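O-ureido-L-serine synthase (Streptomyces lavendulae, PDB 3X43) catalyses the pyridoxal-phosphate-dependent addition of hydroxyurea to O-acetyl-L-serine, giving O-ureido-L-serine for D-cycloserine biosynthesis, and also makes L-cysteine from sulfide. Local coordinates at residues P15-Q20 and V31-F36; D170-G175 and L287-D292. All coordinates share one frame; numbering follows the deposited sequence.

Contact 1 (P15-Q20 and V31-F36)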
loop_
_atom_site.group_PDB
_atom_site.type_symbol
_atom_site.label_atom_id
_atom_site.label_comp_id
_atom_site.label_asym_id
_atom_site.label_seq_id
_atom_site.Cartn_x
_atom_site.Cartn_y
_atom_site.Cartn_z
ATOM N N PRO B 15 -9.950 4.089 0.897
ATOM C CA PRO B 15 -9.425 5.063 1.846
ATOM C C PRO B 15 -10.417 5.702 2.817
ATOM O O PRO B 15 -11.580 5.934 2.499
ATOM C CB PRO B 15 -8.765 6.097 0.944
ATOM C CG PRO B 15 -9.606 6.089 -0.282
ATOM C CD PRO B 15 -10.118 4.665 -0.448
ATOM N N ILE B 16 -9.929 5.969 4.019
ATOM C CA ILE B 16 -10.718 6.639 5.029
ATOM C C ILE B 16 -10.065 8.027 5.153
ATOM O O ILE B 16 -8.880 8.145 5.488
ATOM C CB ILE B 16 -10.669 5.879 6.379
ATOM C CG1 ILE B 16 -11.426 4.550 6.251
ATOM C CG2 ILE B 16 -11.309 6.717 7.486
ATOM C CD1 ILE B 16 -11.409 3.684 7.514
ATOM N N VAL B 17 -10.823 9.075 4.842
ATOM C CA VAL B 17 -10.291 10.428 4.914
ATOM C C VAL B 17 -11.014 11.300 5.925
ATOM O O VAL B 17 -12.189 11.093 6.213
ATOM C CB VAL B 17 -10.341 11.110 3.541
ATOM C CG1 VAL B 17 -9.786 10.167 2.490
ATOM C CG2 VAL B 17 -11.765 11.484 3.194
ATOM N N ARG B 18 -10.293 12.283 6.454
ATOM C CA ARG B 18 -10.833 13.204 7.455
ATOM C C ARG B 18 -11.521 14.403 6.821
ATOM O O ARG B 18 -11.009 14.979 5.868
ATOM C CB ARG B 18 -9.711 13.719 8.362
ATOM C CG ARG B 18 -10.178 14.145 9.738
ATOM C CD ARG B 18 -9.063 14.811 10.532
ATOM N NE ARG B 18 -9.398 16.199 10.836
ATOM C CZ ARG B 18 -8.862 17.257 10.230
ATOM N NH1 ARG B 18 -7.950 17.101 9.275
ATOM N NH2 ARG B 18 -9.256 18.480 10.567
ATOM N N LEU B 19 -12.686 14.772 7.344
ATOM C CA LEU B 19 -13.380 15.942 6.820
ATOM C C LEU B 19 -12.563 17.140 7.305
ATOM O O LEU B 19 -12.164 17.203 8.474
ATOM C CB LEU B 19 -14.813 16.000 7.352
ATOM C CG LEU B 19 -15.683 14.855 6.821
ATOM C CD1 LEU B 19 -17.161 15.082 7.145
ATOM C CD2 LEU B 19 -15.476 14.751 5.319
ATOM N N GLN B 20 -12.288 18.076 6.406
ATOM C CA GLN B 20 -11.489 19.242 6.772
ATOM C C GLN B 20 -12.243 20.369 7.483
ATOM O O GLN B 20 -11.731 20.942 8.447
ATOM C CB GLN B 20 -10.792 19.809 5.532
ATOM C CG GLN B 20 -9.678 18.929 4.980
ATOM C CD GLN B 20 -8.681 18.506 6.042
ATOM O OE1 GLN B 20 -8.223 19.323 6.847
ATOM N NE2 GLN B 20 -8.337 17.224 6.050
ATOM N N VAL B 31 -14.198 9.683 7.075
ATOM C CA VAL B 31 -15.138 9.124 6.139
ATOM C C VAL B 31 -14.517 8.042 5.243
ATOM O O VAL B 31 -13.378 8.182 4.799
ATOM C CB VAL B 31 -15.715 10.317 5.348
ATOM C CG1 VAL B 31 -15.134 10.387 3.946
ATOM C CG2 VAL B 31 -17.213 10.276 5.394
ATOM N N LYS B 32 -15.259 6.955 5.005
ATOM C CA LYS B 32 -14.791 5.843 4.157
ATOM C C LYS B 32 -15.399 5.932 2.756
ATOM O O LYS B 32 -16.596 5.746 2.584
ATOM C CB LYS B 32 -15.159 4.497 4.790
ATOM C CG LYS B 32 -14.297 3.327 4.297
ATOM C CD LYS B 32 -14.103 2.298 5.392
ATOM C CE LYS B 32 -13.588 0.979 4.853
ATOM N NZ LYS B 32 -12.285 1.111 4.143
ATOM N N VAL B 33 -14.567 6.204 1.754
ATOM C CA VAL B 33 -15.035 6.363 0.374
ATOM C C VAL B 33 -15.082 5.063 -0.435
ATOM O O VAL B 33 -14.079 4.631 -0.987
ATOM C CB VAL B 33 -14.145 7.395 -0.375
ATOM C CG1 VAL B 33 -14.871 7.963 -1.567
ATOM C CG2 VAL B 33 -13.741 8.497 0.575
ATOM N N GLU B 34 -16.261 4.455 -0.522
ATOM C CA GLU B 34 -16.413 3.210 -1.264
ATOM C C GLU B 34 -16.512 3.401 -2.770
ATOM O O GLU B 34 -16.649 2.432 -3.516
ATOM C CB GLU B 34 -17.627 2.439 -0.757
ATOM C CG GLU B 34 -17.418 1.843 0.641
ATOM C CD GLU B 34 -16.420 0.685 0.650
ATOM O OE1 GLU B 34 -15.537 0.662 1.530
ATOM O OE2 GLU B 34 -16.516 -0.202 -0.222
ATOM N N SER B 35 -16.433 4.648 -3.219
ATOM C CA SER B 35 -16.495 4.948 -4.643
ATOM C C SER B 35 -15.147 4.627 -5.275
ATOM O O SER B 35 -15.005 4.616 -6.504
ATOM C CB SER B 35 -16.830 6.431 -4.872
ATOM O OG SER B 35 -15.829 7.281 -4.337
ATOM N N PHE B 36 -14.152 4.370 -4.434
ATOM C CA PHE B 36 -12.836 4.044 -4.946
ATOM C C PHE B 36 -12.810 2.636 -5.549
ATOM O O PHE B 36 -11.891 2.294 -6.286
ATOM C CB PHE B 36 -11.793 4.185 -3.838
ATOM C CG PHE B 36 -11.220 5.571 -3.732
ATOM C CD1 PHE B 36 -10.116 5.943 -4.496
ATOM C CD2 PHE B 36 -11.800 6.515 -2.896
ATOM C CE1 PHE B 36 -9.597 7.235 -4.433
ATOM C CE2 PHE B 36 -11.285 7.819 -2.825
ATOM C CZ PHE B 36 -10.187 8.174 -3.592
#

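Contact 2 (D170-G175 and L287-D292). With PLP (pyridoxal-5'-phosphate), chain J.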
loop_
_atom_site.group_PDB
_atom_site.type_symbol
_atom_site.label_atom_id
_atom_site.label_comp_id
_atom_site.label_asym_id
_atom_site.label_seq_id
_atom_site.Cartn_x
_atom_site.Cartn_y
_atom_site.Cartn_z
ATOM N N ASP B 170 -14.908 6.648 18.298
ATOM C CA ASP B 170 -16.053 6.577 19.197
ATOM C C ASP B 170 -17.373 6.192 18.543
ATOM O O ASP B 170 -18.220 5.601 19.195
ATOM C CB ASP B 170 -16.226 7.915 19.933
ATOM C CG ASP B 170 -14.961 8.353 20.660
ATOM O OD1 ASP B 170 -14.500 7.605 21.555
ATOM O OD2 ASP B 170 -14.426 9.444 20.339
ATOM N N HIS B 171 -17.552 6.532 17.268
ATOM C CA HIS B 171 -18.799 6.222 16.558
ATOM C C HIS B 171 -18.594 5.728 15.133
ATOM O O HIS B 171 -17.780 6.273 14.383
ATOM C CB HIS B 171 -19.701 7.457 16.472
ATOM C CG HIS B 171 -20.035 8.065 17.795
ATOM N ND1 HIS B 171 -21.284 7.957 18.365
ATOM C CD2 HIS B 171 -19.289 8.802 18.651
ATOM C CE1 HIS B 171 -21.294 8.601 19.517
ATOM N NE2 HIS B 171 -20.097 9.124 19.714
ATOM N N PHE B 172 -19.355 4.705 14.759
ATOM C CA PHE B 172 -19.292 4.165 13.406
ATOM C C PHE B 172 -20.712 4.269 12.870
ATOM O O PHE B 172 -21.602 3.584 13.360
ATOM C CB PHE B 172 -18.839 2.704 13.409
ATOM C CG PHE B 172 -19.022 2.020 12.081
ATOM C CD1 PHE B 172 -18.192 2.322 11.013
ATOM C CD2 PHE B 172 -20.059 1.118 11.887
ATOM C CE1 PHE B 172 -18.400 1.736 9.763
ATOM C CE2 PHE B 172 -20.273 0.532 10.653
ATOM C CZ PHE B 172 -19.442 0.842 9.589
ATOM N N VAL B 173 -20.915 5.127 11.872
ATOM C CA VAL B 173 -22.240 5.353 11.303
ATOM C C VAL B 173 -22.497 4.753 9.930
ATOM O O VAL B 173 -21.719 4.935 8.988
ATOM C CB VAL B 173 -22.540 6.860 11.203
ATOM C CG1 VAL B 173 -24.015 7.074 10.873
ATOM C CG2 VAL B 173 -22.174 7.549 12.507
ATOM N N THR B 174 -23.613 4.052 9.805
ATOM C CA THR B 174 -23.951 3.458 8.523
ATOM C C THR B 174 -25.443 3.253 8.359
ATOM O O THR B 174 -26.188 3.151 9.337
ATOM C CB THR B 174 -23.258 2.090 8.331
ATOM O OG1 THR B 174 -23.591 1.565 7.043
ATOM C CG2 THR B 174 -23.710 1.110 9.385
ATOM N N GLY B 175 -25.874 3.222 7.110
ATOM C CA GLY B 175 -27.267 2.961 6.826
ATOM C C GLY B 175 -27.251 1.514 6.367
ATOM O O GLY B 175 -26.190 0.882 6.357
ATOM N N LEU B 287 -16.812 7.906 12.464
ATOM C CA LEU B 287 -16.509 7.347 11.149
ATOM C C LEU B 287 -17.826 7.113 10.423
ATOM O O LEU B 287 -18.734 6.483 10.956
ATOM C CB LEU B 287 -15.743 6.025 11.274
ATOM C CG LEU B 287 -15.523 5.265 9.956
ATOM C CD1 LEU B 287 -14.870 6.178 8.948
ATOM C CD2 LEU B 287 -14.633 4.049 10.196
ATOM N N ALA B 288 -17.933 7.636 9.212
ATOM C CA ALA B 288 -19.144 7.484 8.427
ATOM C C ALA B 288 -18.820 6.776 7.111
ATOM O O ALA B 288 -17.755 6.996 6.534
ATOM C CB ALA B 288 -19.748 8.854 8.153
ATOM N N MET B 289 -19.740 5.926 6.650
ATOM C CA MET B 289 -19.570 5.183 5.395
ATOM C C MET B 289 -20.141 5.953 4.208
ATOM O O MET B 289 -21.276 6.406 4.252
ATOM C CB MET B 289 -20.282 3.823 5.460
ATOM C CG MET B 289 -19.689 2.807 6.434
ATOM S SD MET B 289 -18.053 2.188 5.969
ATOM C CE MET B 289 -18.317 1.588 4.299
ATOM N N LEU B 290 -19.349 6.073 3.145
ATOM C CA LEU B 290 -19.742 6.757 1.911
ATOM C C LEU B 290 -19.870 5.614 0.886
ATOM O O LEU B 290 -18.914 5.275 0.193
ATOM C CB LEU B 290 -18.634 7.722 1.486
ATOM C CG LEU B 290 -18.716 9.181 1.933
ATOM C CD1 LEU B 290 -19.090 9.270 3.399
ATOM C CD2 LEU B 290 -17.385 9.849 1.670
ATOM N N PRO B 291 -21.070 5.045 0.749
ATOM C CA PRO B 291 -21.291 3.929 -0.178
ATOM C C PRO B 291 -21.016 4.032 -1.673
ATOM O O PRO B 291 -20.664 3.030 -2.293
ATOM C CB PRO B 291 -22.738 3.504 0.115
ATOM C CG PRO B 291 -23.062 4.138 1.465
ATOM C CD PRO B 291 -22.311 5.428 1.442
ATOM N N ASP B 292 -21.165 5.202 -2.276
ATOM C CA ASP B 292 -20.931 5.271 -3.709
ATOM C C ASP B 292 -20.652 6.655 -4.255
ATOM O O ASP B 292 -20.713 7.646 -3.519
ATOM C CB ASP B 292 -22.113 4.637 -4.465
ATOM C CG ASP B 292 -23.415 5.455 -4.366
ATOM O OD1 ASP B 292 -23.461 6.486 -3.658
ATOM O OD2 ASP B 292 -24.406 5.052 -5.015
HETATM N N1 PLP J . -26.089 2.996 -0.090
HETATM C C2 PLP J . -26.021 2.625 -1.437
HETATM C C2A PLP J . -26.045 3.658 -2.544
HETATM C C3 PLP J . -25.932 1.289 -1.713
HETATM O O3 PLP J . -25.802 0.859 -2.982
HETATM C C4 PLP J . -25.928 0.364 -0.636
HETATM C C4A PLP J . -25.757 -1.178 -0.953
HETATM C C5 PLP J . -26.015 0.832 0.706
HETATM C C6 PLP J . -26.083 2.128 0.934
HETATM C C5A PLP J . -26.208 -0.079 1.916
HETATM O O4P PLP J . -25.141 -1.015 2.115
HETATM P P PLP J . -25.378 -2.512 2.609
HETATM O O1P PLP J . -26.188 -3.162 1.583
HETATM O O2P PLP J . -24.068 -3.138 2.743
HETATM O O3P PLP J . -26.068 -2.432 3.895
#

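Contact 1 (P15-Q20 and V31-F36)
Val17 and Val31 form the hydrogen-bonded pair of this antiparallel contact. Val17 N donates to Val31 O at 2.7 Å, and Val31 N returns a bond to Val17 O at 2.6 Å. A third backbone bond, Val33 N to Pro15 O at 3.1 Å, is nearly straight, with 164° at the hydrogen. Between them lies the non-hydrogen-bonded pair Ile16 and Lys32, where Ile16 CA sets a CA-H...O contact on Val31 O at 3.1 Å.

Apolar packing differs on the two faces. On the face of the valines, Val17 CG2 sits between its backbone N and carbonyl carbon (chi1 -47° for CG1) and meets Val31 CG1 at 3.6 Å. On the other face, Ile16 CG1 lies against Lys32 CD at 3.6 Å, so the aliphatic part of the lysine serves as packing surface. The Lys32 chain turns at its second and last torsions, carrying NZ to a salt bridge with Glu159 and a hydrogen bond with Thr14.

Beyond the bridges, Pro15 CG stands over one face of the Phe36 ring in a CH-pi contact, 3.6 Å from its centroid and 21° off the normal. Phe4 of the second subunit also packs on Pro15, and the backbone of Ile16 hydrogen-bonds to that subunit. Strand 16-18, outermost within this chain, and the next strand, 27-33, form a beta hairpin of the mixed six-stranded sheet.

Contact 2 (D170-G175 and L287-D292)
Two neighbouring parallel strands of the six-stranded sheet meet here, 171-175 and 287-290, separated by more than a hundred residues of sequence; their axes lie at an angle of 25°. Three bonds establish the parallel pairing: Leu287 N donates to His171 O at 2.7 Å, Leu287 O accepts from Val173 N at 2.7 Å, and Met289 N donates to Val173 O at 3.2 Å. The middle bond is almost linear, 176° at the hydrogen.

Phe172, Leu287 and Met289 supply the main side-chain packing. The Phe172 side chain leaves opposite its amide nitrogen (chi1 168°), which brings the edge of the ring at CD1 to Leu287 CD2, 4.0 Å away. Met289 folds back on itself beside the ring and sets CG 3.7 Å from Phe172 CZ, while its SD stands at the ring edge, 5.1 Å from the centroid, in a Met-aromatic contact. Val185 and Leu189 of helix 180-192 also pack on Phe172.

Beyond the strand, Pro291 CB reaches N1 of the pyridoxal phosphate at 3.4 Å, and Asp292 OD2 lies 3.3 Å from its methyl carbon C2A. That oxygen is hydrogen-bonded to Tyr297 OH and Asn73 ND2. Cofactor contacts just past a strand's C-terminal end are characteristic of Rossmann-like parallel alpha/beta folds, here the cofactor pocket of a type II PLP enzyme.

Overall arrangement
Contacts 1 and 2 belong to one mixed sheet and are joined through the adjacent parallel strands 27-33 and 284-290, with their centres about 10 Å apart. Two probable backbone hydrogen bonds make the seam, Leu290 N with Lys32 O at 2.8 Å and Glu34 N with Leu290 O at 2.9 Å. Contact 1 adds the antiparallel strand that is outermost within the chain, whereas contact 2 lies inside the parallel part and leads directly to the cofactor through Pro291 and Asp292. The side chain of Lys32 is about 11 Å from the bound pyridoxal phosphate, and contact 1 supplies none of the pocket residues, which lie between 43 and 297. The second subunit packs against contact 1 but does not touch contact 2.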